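Local coordinates for PFC0360w protein (Plasmodium falciparum, PDB 3NI8) that probably activates the ATPase of the chaperone Hsp90 in the malaria parasite, at residues 43-46 with 52-55; 47-52 with 149-154; 73-78 with 82-87; 114-119 with 138-143. All blocks are in the same frame, centred on the assembly; numbering follows the deposited sequence.

Contact 1: 43-46 with 52-55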
loop_
_atom_site.group_PDB
_atom_site.type_symbol
_atom_site.label_atom_id
_atom_site.label_comp_id
_atom_site.label_asym_id
_atom_site.label_seq_id
_atom_site.Cartn_x
_atom_site.Cartn_y
_atom_site.Cartn_z
ATOM N N THR A 43 11.121 1.091 -6.604
ATOM C CA THR A 43 10.365 2.263 -6.164
ATOM C C THR A 43 9.915 2.084 -4.714
ATOM O O THR A 43 10.066 3.010 -3.888
ATOM C CB THR A 43 9.199 2.601 -7.107
ATOM O OG1 THR A 43 9.720 2.762 -8.424
ATOM C CG2 THR A 43 8.566 3.917 -6.718
ATOM N N LEU A 44 9.393 0.896 -4.396
ATOM C CA LEU A 44 8.981 0.597 -3.020
ATOM C C LEU A 44 10.100 0.823 -1.991
ATOM O O LEU A 44 9.859 1.398 -0.924
ATOM C CB LEU A 44 8.414 -0.823 -2.908
ATOM C CG LEU A 44 7.012 -1.031 -3.499
ATOM C CD1 LEU A 44 6.807 -2.505 -3.761
ATOM C CD2 LEU A 44 5.907 -0.451 -2.615
ATOM N N THR A 45 11.306 0.364 -2.328
ATOM C CA THR A 45 12.498 0.578 -1.509
ATOM C C THR A 45 12.781 2.082 -1.298
ATOM O O THR A 45 13.073 2.486 -0.183
ATOM C CB THR A 45 13.719 -0.135 -2.115
ATOM O OG1 THR A 45 13.478 -1.548 -2.144
ATOM C CG2 THR A 45 14.997 0.133 -1.294
ATOM N N ARG A 46 12.663 2.899 -2.354
ATOM C CA ARG A 46 12.824 4.341 -2.225
ATOM C C ARG A 46 11.739 4.904 -1.337
ATOM O O ARG A 46 11.983 5.824 -0.578
ATOM C CB ARG A 46 12.709 5.056 -3.573
ATOM C CG ARG A 46 13.791 4.826 -4.597
ATOM C CD ARG A 46 13.502 5.717 -5.818
ATOM N NE ARG A 46 13.758 7.150 -5.559
ATOM C CZ ARG A 46 13.363 8.162 -6.348
ATOM N NH1 ARG A 46 12.667 7.941 -7.456
ATOM N NH2 ARG A 46 13.664 9.417 -6.022
ATOM N N LEU A 52 14.930 -2.805 2.117
ATOM C CA LEU A 52 14.622 -3.617 0.940
ATOM C C LEU A 52 13.166 -4.029 0.935
ATOM O O LEU A 52 12.671 -4.607 1.907
ATOM C CB LEU A 52 15.539 -4.844 0.794
ATOM C CG LEU A 52 15.604 -5.544 -0.594
ATOM C CD1 LEU A 52 15.808 -4.591 -1.814
ATOM C CD2 LEU A 52 16.662 -6.639 -0.623
ATOM N N ALA A 53 12.486 -3.658 -0.154
ATOM C CA ALA A 53 11.182 -4.204 -0.522
ATOM C C ALA A 53 11.450 -5.366 -1.458
ATOM O O ALA A 53 12.288 -5.250 -2.345
ATOM C CB ALA A 53 10.378 -3.169 -1.225
ATOM N N GLU A 54 10.772 -6.488 -1.241
ATOM C CA GLU A 54 10.830 -7.629 -2.152
ATOM C C GLU A 54 9.440 -7.851 -2.771
ATOM O O GLU A 54 8.413 -7.769 -2.077
ATOM C CB GLU A 54 11.337 -8.898 -1.443
ATOM C CG GLU A 54 12.838 -8.867 -1.053
ATOM C CD GLU A 54 13.284 -10.064 -0.175
ATOM O OE1 GLU A 54 12.437 -10.771 0.428
ATOM O OE2 GLU A 54 14.510 -10.295 -0.076
ATOM N N VAL A 55 9.427 -8.120 -4.076
ATOM C CA VAL A 55 8.204 -8.144 -4.868
ATOM C C VAL A 55 8.280 -9.249 -5.904
ATOM O O VAL A 55 9.163 -9.242 -6.768
ATOM C CB VAL A 55 7.955 -6.767 -5.604
ATOM C CG1 VAL A 55 6.963 -6.917 -6.746
ATOM C CG2 VAL A 55 7.459 -5.712 -4.652
#
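Thr45, on a turn of helix 41-47, and Ala53, where the chain enters the short edge strand 54-55, bring their CA atoms within 5.1 Å. Segment 43-46 is wholly helical, whereas 52-55 is extended, so the contact is a helix-to-strand packing across a short connection of the helix-grip (SRPBCC) fold to which Aha1-like domains belong. The one hydrogen bond across it runs from Ala53 N to Thr45 OG1, 3.1 Å long and almost straight at 172°. Thr45 OG1 lies beside its own backbone N and anti to the carbonyl carbon (chi1 -62°), a setting from which it can also bond to Ala41 O, one helical turn back. Threonine suits the place because its single hydroxyl serves both the helix backbone and the loop amide of Ala53, just ahead of strand 54-55. Ala53 turns its methyl toward the helix; its CB touches Leu44 CB at 3.5 Å, a closeness that a small residue allows. Leu52 begins pointing away from the helix, yet its CD1 bends back to 3.8 Å from Thr45 OG1. Farther along, Leu44 and Val55 point toward one another and cross at about a right angle, both apolar branches suited to the buried side of the strand. Their meeting is made by single methyls, Leu44 CD1 against Val55 CG2 at 3.4 Å.

Contact 2: 47-52 with 149-154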
loop_
_atom_site.group_PDB
_atom_site.type_symbol
_atom_site.label_atom_id
_atom_site.label_comp_id
_atom_site.label_asym_id
_atom_site.label_seq_id
_atom_site.Cartn_x
_atom_site.Cartn_y
_atom_site.Cartn_z
ATOM N N LEU A 47 10.518 4.390 -1.452
ATOM C CA LEU A 47 9.418 4.850 -0.603
ATOM C C LEU A 47 9.596 4.410 0.851
ATOM O O LEU A 47 8.973 4.975 1.759
ATOM C CB LEU A 47 8.069 4.356 -1.149
ATOM C CG LEU A 47 7.531 4.988 -2.438
ATOM C CD1 LEU A 47 6.346 4.197 -2.967
ATOM C CD2 LEU A 47 7.139 6.409 -2.195
ATOM N N SER A 48 10.440 3.392 1.041
ATOM C CA SER A 48 10.799 2.833 2.354
ATOM C C SER A 48 12.120 3.418 2.848
ATOM O O SER A 48 12.789 2.849 3.719
ATOM C CB SER A 48 10.959 1.318 2.250
ATOM O OG SER A 48 9.757 0.684 1.829
ATOM N N ARG A 49 12.506 4.550 2.265
ATOM C CA ARG A 49 13.761 5.210 2.612
ATOM C C ARG A 49 14.932 4.253 2.716
ATOM O O ARG A 49 15.714 4.338 3.679
ATOM C CB ARG A 49 13.608 5.987 3.925
ATOM C CG ARG A 49 12.757 7.260 3.784
ATOM C CD ARG A 49 13.254 8.084 2.611
ATOM N NE ARG A 49 14.580 8.680 2.820
ATOM C CZ ARG A 49 15.459 8.913 1.843
ATOM N NH1 ARG A 49 16.634 9.478 2.102
ATOM N NH2 ARG A 49 15.157 8.567 0.596
ATOM N N GLY A 50 15.053 3.343 1.748
ATOM C CA GLY A 50 16.176 2.393 1.734
ATOM C C GLY A 50 16.033 0.956 2.241
ATOM O O GLY A 50 16.851 0.129 1.883
ATOM N N SER A 51 15.053 0.643 3.089
ATOM C CA SER A 51 14.808 -0.774 3.475
ATOM C C SER A 51 14.358 -1.613 2.281
ATOM O O SER A 51 13.489 -1.182 1.525
ATOM C CB SER A 51 13.738 -0.898 4.549
ATOM O OG SER A 51 14.045 -0.107 5.671
ATOM N N LEU A 52 14.930 -2.805 2.117
ATOM C CA LEU A 52 14.622 -3.617 0.940
ATOM C C LEU A 52 13.166 -4.029 0.935
ATOM O O LEU A 52 12.671 -4.607 1.907
ATOM C CB LEU A 52 15.539 -4.844 0.794
ATOM C CG LEU A 52 15.604 -5.544 -0.594
ATOM C CD1 LEU A 52 15.808 -4.591 -1.814
ATOM C CD2 LEU A 52 16.662 -6.639 -0.623
ATOM N N GLU A 149 4.645 11.811 -2.809
ATOM C CA GLU A 149 4.737 13.235 -3.082
ATOM C C GLU A 149 6.184 13.789 -2.986
ATOM O O GLU A 149 6.692 14.351 -3.946
ATOM C CB GLU A 149 3.782 14.016 -2.177
ATOM C CG GLU A 149 3.479 15.400 -2.737
ATOM C CD GLU A 149 2.962 16.363 -1.702
ATOM O OE1 GLU A 149 2.730 15.955 -0.544
ATOM O OE2 GLU A 149 2.797 17.547 -2.046
ATOM N N VAL A 150 6.836 13.591 -1.841
ATOM C CA VAL A 150 8.100 14.274 -1.500
ATOM C C VAL A 150 9.391 13.618 -2.026
ATOM O O VAL A 150 10.332 14.328 -2.391
ATOM C CB VAL A 150 8.215 14.500 0.048
ATOM C CG1 VAL A 150 9.569 15.088 0.416
ATOM C CG2 VAL A 150 7.104 15.429 0.528
ATOM N N ILE A 151 9.445 12.286 -2.032
ATOM C CA ILE A 151 10.588 11.543 -2.572
ATOM C C ILE A 151 10.454 11.354 -4.096
ATOM O O ILE A 151 11.392 11.636 -4.864
ATOM C CB ILE A 151 10.703 10.130 -1.914
ATOM C CG1 ILE A 151 10.705 10.221 -0.365
ATOM C CG2 ILE A 151 11.860 9.319 -2.523
ATOM C CD1 ILE A 151 12.051 10.302 0.280
ATOM N N LEU A 152 9.292 10.864 -4.525
ATOM C CA LEU A 152 9.068 10.609 -5.928
ATOM C C LEU A 152 8.747 11.878 -6.730
ATOM O O LEU A 152 8.723 11.839 -7.936
ATOM C CB LEU A 152 7.972 9.548 -6.117
ATOM C CG LEU A 152 8.080 8.179 -5.431
ATOM C CD1 LEU A 152 7.023 7.267 -6.037
ATOM C CD2 LEU A 152 9.471 7.530 -5.521
ATOM N N GLY A 153 8.477 12.987 -6.059
ATOM C CA GLY A 153 8.226 14.241 -6.737
ATOM C C GLY A 153 6.938 14.264 -7.546
ATOM O O GLY A 153 6.824 14.989 -8.544
ATOM N N TYR A 154 5.948 13.482 -7.126
ATOM C CA TYR A 154 4.652 13.565 -7.779
ATOM C C TYR A 154 3.805 14.576 -7.037
ATOM O O TYR A 154 3.520 14.405 -5.857
ATOM C CB TYR A 154 3.956 12.217 -7.843
ATOM C CG TYR A 154 4.779 11.096 -8.442
ATOM C CD1 TYR A 154 5.844 11.349 -9.311
ATOM C CD2 TYR A 154 4.473 9.774 -8.150
ATOM C CE1 TYR A 154 6.602 10.289 -9.853
ATOM C CE2 TYR A 154 5.207 8.723 -8.686
ATOM C CZ TYR A 154 6.271 8.980 -9.531
ATOM O OH TYR A 154 6.971 7.916 -10.048
#
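Leu47 sets its CD2 methyl 3.8 Å from Leu152 CG and 3.9 Å from Leu152 CD1, the two leucines crossing at about a right angle. With Arg49 and Ile151, which form the second touching pair, they join the end of helix 41-47 to the end of the long C-terminal helix 132-150, the helix gripped by the sheet in the helix-grip fold. Leu47 and Ile151 have nearly equal areas buried here. Helix 41-47 closes with a Schellman motif: Gly50 N reaches back to Thr45 O and Arg49 N to Arg46 O, with Arg49 as the C-prime residue of positive phi. The chain then reverses in a type I' turn from Ser48 to Ser51, where Gly50, with positive phi (99°), takes backbone angles that suit glycine. No hydrogen bond links the two segments, and the contact rests on apolar packing. Leu47 also packs on Phe144 and Ile148 of the long helix, which accounts for a buried leucine at this position, and its carbonyl oxygen accepts a bond from Asn147 ND2. Nearer the surface, Ile151 points toward the turn and pushes its terminal methyl against Arg49. The arginine is bent at chi2 (-50°) and chi3 (-69°), which brings CD and the guanidinium up to the end of the isoleucine; such a long side chain can give its methylenes to an apolar neighbour while keeping its charge near solvent. Ile151 CD1, oblique to the flat group, lies 3.4 Å from Arg49 CD and 3.6 Å from Arg49 NH2.

Contact 3: 73-78 with 82-87. With IPA (isopropyl alcohol), chain B.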
loop_
_atom_site.group_PDB
_atom_site.type_symbol
_atom_site.label_atom_id
_atom_site.label_comp_id
_atom_site.label_asym_id
_atom_site.label_seq_id
_atom_site.Cartn_x
_atom_site.Cartn_y
_atom_site.Cartn_z
ATOM N N GLU A 73 0.633 -10.549 -0.238
ATOM C CA GLU A 73 0.475 -11.385 -1.403
ATOM C C GLU A 73 -0.501 -10.678 -2.351
ATOM O O GLU A 73 -1.561 -10.200 -1.938
ATOM C CB GLU A 73 -0.064 -12.740 -0.972
ATOM C CG GLU A 73 -0.612 -13.620 -2.099
ATOM C CD GLU A 73 -1.154 -14.957 -1.591
ATOM O OE1 GLU A 73 -1.906 -15.632 -2.356
ATOM O OE2 GLU A 73 -0.830 -15.326 -0.431
ATOM N N PHE A 74 -0.096 -10.560 -3.607
ATOM C CA PHE A 74 -0.945 -9.994 -4.653
ATOM C C PHE A 74 -2.043 -10.973 -5.022
ATOM O O PHE A 74 -1.771 -12.147 -5.276
ATOM C CB PHE A 74 -0.116 -9.657 -5.903
ATOM C CG PHE A 74 1.001 -8.665 -5.655
ATOM C CD1 PHE A 74 0.719 -7.333 -5.394
ATOM C CD2 PHE A 74 2.342 -9.068 -5.718
ATOM C CE1 PHE A 74 1.752 -6.401 -5.181
ATOM C CE2 PHE A 74 3.397 -8.144 -5.503
ATOM C CZ PHE A 74 3.095 -6.808 -5.241
ATOM N N THR A 75 -3.284 -10.494 -5.041
ATOM C CA THR A 75 -4.438 -11.368 -5.329
ATOM C C THR A 75 -5.195 -10.909 -6.564
ATOM O O THR A 75 -6.012 -11.657 -7.102
ATOM C CB THR A 75 -5.400 -11.540 -4.118
ATOM O OG1 THR A 75 -6.059 -10.308 -3.827
ATOM C CG2 THR A 75 -4.652 -11.997 -2.866
ATOM N N GLU A 76 -4.899 -9.695 -7.028
ATOM C CA GLU A 76 -5.448 -9.164 -8.278
ATOM C C GLU A 76 -4.549 -8.059 -8.837
ATOM O O GLU A 76 -4.259 -7.051 -8.174
ATOM C CB GLU A 76 -6.873 -8.627 -8.081
ATOM C CG GLU A 76 -7.628 -8.379 -9.421
ATOM C CD GLU A 76 -8.875 -7.491 -9.290
ATOM O OE1 GLU A 76 -9.681 -7.664 -8.345
ATOM O OE2 GLU A 76 -9.043 -6.604 -10.152
ATOM N N ILE A 77 -4.102 -8.261 -10.065
ATOM C CA ILE A 77 -3.273 -7.268 -10.753
ATOM C C ILE A 77 -3.902 -6.902 -12.075
ATOM O O ILE A 77 -3.727 -7.619 -13.067
ATOM C CB ILE A 77 -1.817 -7.742 -10.983
ATOM C CG1 ILE A 77 -1.118 -8.007 -9.645
ATOM C CG2 ILE A 77 -1.051 -6.664 -11.743
ATOM C CD1 ILE A 77 0.009 -8.966 -9.740
ATOM N N THR A 78 -4.639 -5.786 -12.058
ATOM C CA THR A 78 -5.274 -5.217 -13.248
ATOM C C THR A 78 -4.555 -3.917 -13.627
ATOM O O THR A 78 -4.969 -2.828 -13.228
ATOM C CB THR A 78 -6.779 -4.932 -13.005
ATOM O OG1 THR A 78 -7.372 -6.001 -12.246
ATOM C CG2 THR A 78 -7.537 -4.766 -14.346
ATOM N N LYS A 82 -5.995 -1.145 -11.003
ATOM C CA LYS A 82 -6.320 -1.766 -9.703
ATOM C C LYS A 82 -5.303 -2.828 -9.294
ATOM O O LYS A 82 -4.772 -3.591 -10.135
ATOM C CB LYS A 82 -7.709 -2.432 -9.762
ATOM C CG LYS A 82 -8.623 -2.265 -8.562
ATOM C CD LYS A 82 -9.694 -3.368 -8.542
ATOM C CE LYS A 82 -11.077 -2.892 -8.071
ATOM N NZ LYS A 82 -11.774 -3.851 -7.076
ATOM N N ILE A 83 -5.042 -2.873 -7.993
ATOM C CA ILE A 83 -4.398 -4.010 -7.351
ATOM C C ILE A 83 -5.173 -4.358 -6.079
ATOM O O ILE A 83 -5.842 -3.517 -5.514
ATOM C CB ILE A 83 -2.882 -3.787 -7.056
ATOM C CG1 ILE A 83 -2.629 -2.403 -6.468
ATOM C CG2 ILE A 83 -2.067 -3.947 -8.307
ATOM C CD1 ILE A 83 -1.203 -2.195 -5.992
ATOM N N VAL A 84 -5.121 -5.627 -5.692
ATOM C CA VAL A 84 -5.701 -6.129 -4.441
ATOM C C VAL A 84 -4.656 -7.020 -3.775
ATOM O O VAL A 84 -3.957 -7.788 -4.446
ATOM C CB VAL A 84 -7.008 -6.946 -4.673
ATOM C CG1 VAL A 84 -7.645 -7.329 -3.320
ATOM C CG2 VAL A 84 -7.999 -6.171 -5.548
ATOM N N GLU A 85 -4.564 -6.927 -2.456
ATOM C CA GLU A 85 -3.525 -7.640 -1.697
ATOM C C GLU A 85 -4.090 -8.247 -0.436
ATOM O O GLU A 85 -4.986 -7.661 0.162
ATOM C CB GLU A 85 -2.412 -6.664 -1.275
ATOM C CG GLU A 85 -1.747 -5.960 -2.455
ATOM C CD GLU A 85 -0.836 -4.831 -2.041
ATOM O OE1 GLU A 85 -0.760 -4.477 -0.841
ATOM O OE2 GLU A 85 -0.197 -4.274 -2.941
ATOM N N LYS A 86 -3.565 -9.414 -0.048
ATOM C CA LYS A 86 -3.487 -9.792 1.380
ATOM C C LYS A 86 -2.293 -9.014 1.955
ATOM O O LYS A 86 -1.291 -8.826 1.272
ATOM C CB LYS A 86 -3.243 -11.288 1.566
ATOM C CG LYS A 86 -4.190 -12.219 0.795
ATOM C CD LYS A 86 -4.709 -13.366 1.684
ATOM C CE LYS A 86 -3.621 -14.382 2.025
ATOM N NZ LYS A 86 -3.164 -15.034 0.764
ATOM N N TRP A 87 -2.390 -8.580 3.201
ATOM C CA TRP A 87 -1.466 -7.598 3.765
ATOM C C TRP A 87 -1.501 -7.688 5.284
ATOM O O TRP A 87 -2.568 -7.558 5.896
ATOM C CB TRP A 87 -1.931 -6.202 3.330
ATOM C CG TRP A 87 -0.979 -5.028 3.562
ATOM C CD1 TRP A 87 -0.225 -4.385 2.604
ATOM C CD2 TRP A 87 -0.731 -4.329 4.798
ATOM N NE1 TRP A 87 0.476 -3.339 3.170
ATOM C CE2 TRP A 87 0.186 -3.276 4.509
ATOM C CE3 TRP A 87 -1.189 -4.483 6.114
ATOM C CZ2 TRP A 87 0.659 -2.386 5.499
ATOM C CZ3 TRP A 87 -0.727 -3.602 7.100
ATOM C CH2 TRP A 87 0.191 -2.558 6.783
HETATM C C1 IPA B . 3.467 -3.649 -2.100
HETATM C C2 IPA B . 2.166 -2.933 -1.721
HETATM C C3 IPA B . 2.290 -1.875 -0.623
HETATM O O2 IPA B . 1.569 -2.396 -2.874
#
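Glu73 and Lys86 lie side by side and point the same way, the glutamate extended and the lysine bent at chi2, chi3 and chi4, which curls its ammonium group back over the carboxylate. Lys86 NZ meets Glu73 OE2 at 2.6 Å in a salt bridge, coming from above the carboxylate plane, 68° out of it. The methylenes of the same lysine do apolar work: Lys86 CG touches Thr75 CG2 at 3.7 Å, the two side chains crossing at about a right angle. Val84 stands between two neighbours, its CG1 against Thr75 OG1 and its CG2 against Glu76 CB and OE1, both crossings oblique. That crowding follows from a classic beta bulge in the antiparallel hairpin of strands 70-78 and 82-89, where Thr75 and Glu76 both face Val84. Val84 O takes the bond from Thr75 N, 2.9 Å and 172° at the hydrogen, while those from Glu76 N and Thr75 OG1 are weak. Past the bulge, Thr78 OG1 donates to the anti lone pair of Glu76 OE2 at 2.7 Å, holding that carboxylate where its OE2 touches the CD methylene of Lys82 as the two chains cross at a slant. On the face carrying Phe74, Ile77, Ile83 and Glu85, the side chains of Phe74 and Glu85 lie side by side, with ring and carboxylate planes 75° apart, and Phe74 CE1 is 3.7 Å from Glu85 OE2. Ile83 packs on Phe35 and Phe38 of helix 31-39. Glu85 OE2 lies 2.6 Å from O2 of an isopropyl alcohol, probably from the crystallisation liquor, which is also within hydrogen-bonding reach of Phe38 O.

Contact 4: 114-119 with 138-143; sequences LKLTHN and NGWTQN
His118 ND1 accepts a hydrogen bond from Trp140 NE1 at 3.0 Å, with an angle of 159° at the hydrogen, so the indole N-H is satisfied inside the protein. The histidine nitrogen lies close to the plane of the indole, whereas the indole nitrogen is somewhat tilted from the imidazole plane. The two rings meet rim to rim, their planes 69° apart. His118 suits this buried place because it can accept at ND1 while its other nitrogen, NE2, bonds to Ser98 OG; held at both nitrogens, the imidazole has its rotation fixed, and the edge-to-face contact with Trp87 adds to the grip. Two residues back on the strand, Leu116 points the same way. Its CG stands anti to the backbone N, which carries the CD1 methyl over one face of the tryptophan in a CH-pi contact, 3.5 Å from the centroid of the six-membered ring and only 8° off the ring normal. Phe38 of helix 31-39 touches both Leu116 and Trp140. A long C-terminal helix laid against the concave face of an antiparallel sheet in this way is characteristic of the helix-grip (SRPBCC) fold.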
loop_
_atom_site.group_PDB
_atom_site.type_symbol
_atom_site.label_atom_id
_atom_site.label_comp_id
_atom_site.label_asym_id
_atom_site.label_seq_id
_atom_site.Cartn_x
_atom_site.Cartn_y
_atom_site.Cartn_z
ATOM N N LEU A 114 -6.141 8.557 -6.741
ATOM C CA LEU A 114 -5.720 7.420 -5.928
ATOM C C LEU A 114 -6.712 7.177 -4.780
ATOM O O LEU A 114 -6.934 8.031 -3.933
ATOM C CB LEU A 114 -4.296 7.646 -5.410
ATOM C CG LEU A 114 -3.560 6.611 -4.546
ATOM C CD1 LEU A 114 -3.652 5.255 -5.159
ATOM C CD2 LEU A 114 -2.082 7.002 -4.376
ATOM N N LYS A 115 -7.302 5.990 -4.773
ATOM C CA LYS A 115 -8.236 5.601 -3.733
ATOM C C LYS A 115 -7.744 4.313 -3.085
ATOM O O LYS A 115 -7.800 3.229 -3.690
ATOM C CB LYS A 115 -9.656 5.462 -4.317
ATOM C CG LYS A 115 -10.691 4.889 -3.371
ATOM C CD LYS A 115 -12.117 5.048 -3.948
ATOM C CE LYS A 115 -13.000 3.824 -3.616
ATOM N NZ LYS A 115 -14.442 3.992 -3.996
ATOM N N LEU A 116 -7.235 4.437 -1.861
ATOM C CA LEU A 116 -6.817 3.271 -1.107
ATOM C C LEU A 116 -7.859 2.833 -0.045
ATOM O O LEU A 116 -8.254 3.627 0.824
ATOM C CB LEU A 116 -5.432 3.496 -0.484
ATOM C CG LEU A 116 -4.753 2.263 0.138
ATOM C CD1 LEU A 116 -3.262 2.458 0.143
ATOM C CD2 LEU A 116 -5.240 1.947 1.561
ATOM N N THR A 117 -8.281 1.564 -0.133
ATOM C CA THR A 117 -9.182 0.956 0.855
ATOM C C THR A 117 -8.483 -0.145 1.652
ATOM O O THR A 117 -7.967 -1.112 1.082
ATOM C CB THR A 117 -10.480 0.349 0.220
ATOM O OG1 THR A 117 -11.002 1.235 -0.765
ATOM C CG2 THR A 117 -11.535 0.139 1.278
ATOM N N HIS A 118 -8.501 -0.008 2.973
ATOM C CA HIS A 118 -7.880 -0.991 3.848
ATOM C C HIS A 118 -8.987 -1.592 4.730
ATOM O O HIS A 118 -9.537 -0.893 5.588
ATOM C CB HIS A 118 -6.784 -0.304 4.680
ATOM C CG HIS A 118 -5.707 -1.221 5.167
ATOM N ND1 HIS A 118 -4.420 -0.785 5.399
ATOM C CD2 HIS A 118 -5.714 -2.548 5.458
ATOM C CE1 HIS A 118 -3.681 -1.802 5.814
ATOM N NE2 HIS A 118 -4.440 -2.883 5.851
ATOM N N ASN A 119 -9.331 -2.862 4.472
ATOM C CA ASN A 119 -10.415 -3.594 5.173
ATOM C C ASN A 119 -9.842 -4.702 6.037
ATOM O O ASN A 119 -8.690 -5.095 5.863
ATOM C CB ASN A 119 -11.371 -4.306 4.189
ATOM C CG ASN A 119 -12.107 -3.360 3.263
ATOM O OD1 ASN A 119 -12.006 -3.493 2.042
ATOM N ND2 ASN A 119 -12.850 -2.409 3.820
ATOM N N ASN A 138 -1.569 5.724 9.865
ATOM C CA ASN A 138 -0.347 6.527 9.939
ATOM C C ASN A 138 0.736 6.011 8.991
ATOM O O ASN A 138 1.417 6.799 8.357
ATOM C CB ASN A 138 0.219 6.602 11.368
ATOM C CG ASN A 138 -0.702 7.340 12.346
ATOM O OD1 ASN A 138 -1.690 7.964 11.957
ATOM N ND2 ASN A 138 -0.373 7.251 13.631
ATOM N N GLY A 139 0.885 4.688 8.883
ATOM C CA GLY A 139 1.779 4.083 7.874
ATOM C C GLY A 139 1.552 4.585 6.444
ATOM O O GLY A 139 2.503 4.864 5.709
ATOM N N TRP A 140 0.289 4.698 6.035
ATOM C CA TRP A 140 -0.012 5.174 4.692
ATOM C C TRP A 140 0.146 6.689 4.568
ATOM O O TRP A 140 0.823 7.153 3.663
ATOM C CB TRP A 140 -1.412 4.747 4.233
ATOM C CG TRP A 140 -1.610 3.257 4.070
ATOM C CD1 TRP A 140 -2.410 2.455 4.834
ATOM C CD2 TRP A 140 -1.024 2.402 3.067
ATOM N NE1 TRP A 140 -2.356 1.150 4.374
ATOM C CE2 TRP A 140 -1.523 1.088 3.291
ATOM C CE3 TRP A 140 -0.144 2.620 2.003
ATOM C CZ2 TRP A 140 -1.168 -0.003 2.493
ATOM C CZ3 TRP A 140 0.217 1.537 1.206
ATOM C CH2 TRP A 140 -0.305 0.234 1.451
ATOM N N THR A 141 -0.468 7.449 5.471
ATOM C CA THR A 141 -0.468 8.901 5.347
ATOM C C THR A 141 0.942 9.493 5.580
ATOM O O THR A 141 1.397 10.321 4.799
ATOM C CB THR A 141 -1.536 9.578 6.278
ATOM O OG1 THR A 141 -1.180 9.378 7.663
ATOM C CG2 THR A 141 -2.963 9.009 6.014
ATOM N N GLN A 142 1.637 9.005 6.613
ATOM C CA GLN A 142 2.854 9.642 7.142
ATOM C C GLN A 142 4.128 9.172 6.468
ATOM O O GLN A 142 5.112 9.911 6.427
ATOM C CB GLN A 142 2.974 9.474 8.686
ATOM C CG GLN A 142 1.799 10.042 9.540
ATOM C CD GLN A 142 1.333 11.415 9.063
ATOM O OE1 GLN A 142 2.106 12.382 9.046
ATOM N NE2 GLN A 142 0.070 11.508 8.663
ATOM N N ASN A 143 4.128 7.952 5.948
ATOM C CA ASN A 143 5.332 7.402 5.325
ATOM C C ASN A 143 5.115 7.163 3.834
ATOM O O ASN A 143 5.611 7.908 2.991
ATOM C CB ASN A 143 5.792 6.064 5.966
ATOM C CG ASN A 143 5.819 6.072 7.515
ATOM O OD1 ASN A 143 5.686 4.989 8.148
ATOM N ND2 ASN A 143 6.015 7.246 8.127
#

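From the N terminus, the chain passes through strand 21-27 and helix 31-39 before contact 1 closes the short connection between helix 41-47 and edge strand 54-55. Contact 2 begins within that loop, shares Leu52 with contact 1 and ends far beyond it at the end of helix 132-150, so the two cross. Within the longer loop, contact 3 closes a hairpin and, later, contact 4 ties strand 111-119 to helix 132-150; the two follow in series. Contact 1 meets contact 3 through Val55 and Phe74, and contact 3 meets contact 4 where Trp87 packs against His118 and Trp140. Contacts 1 and 4 tie helices to the sheet, contact 2 two helix ends, and contact 3 neighbouring strands.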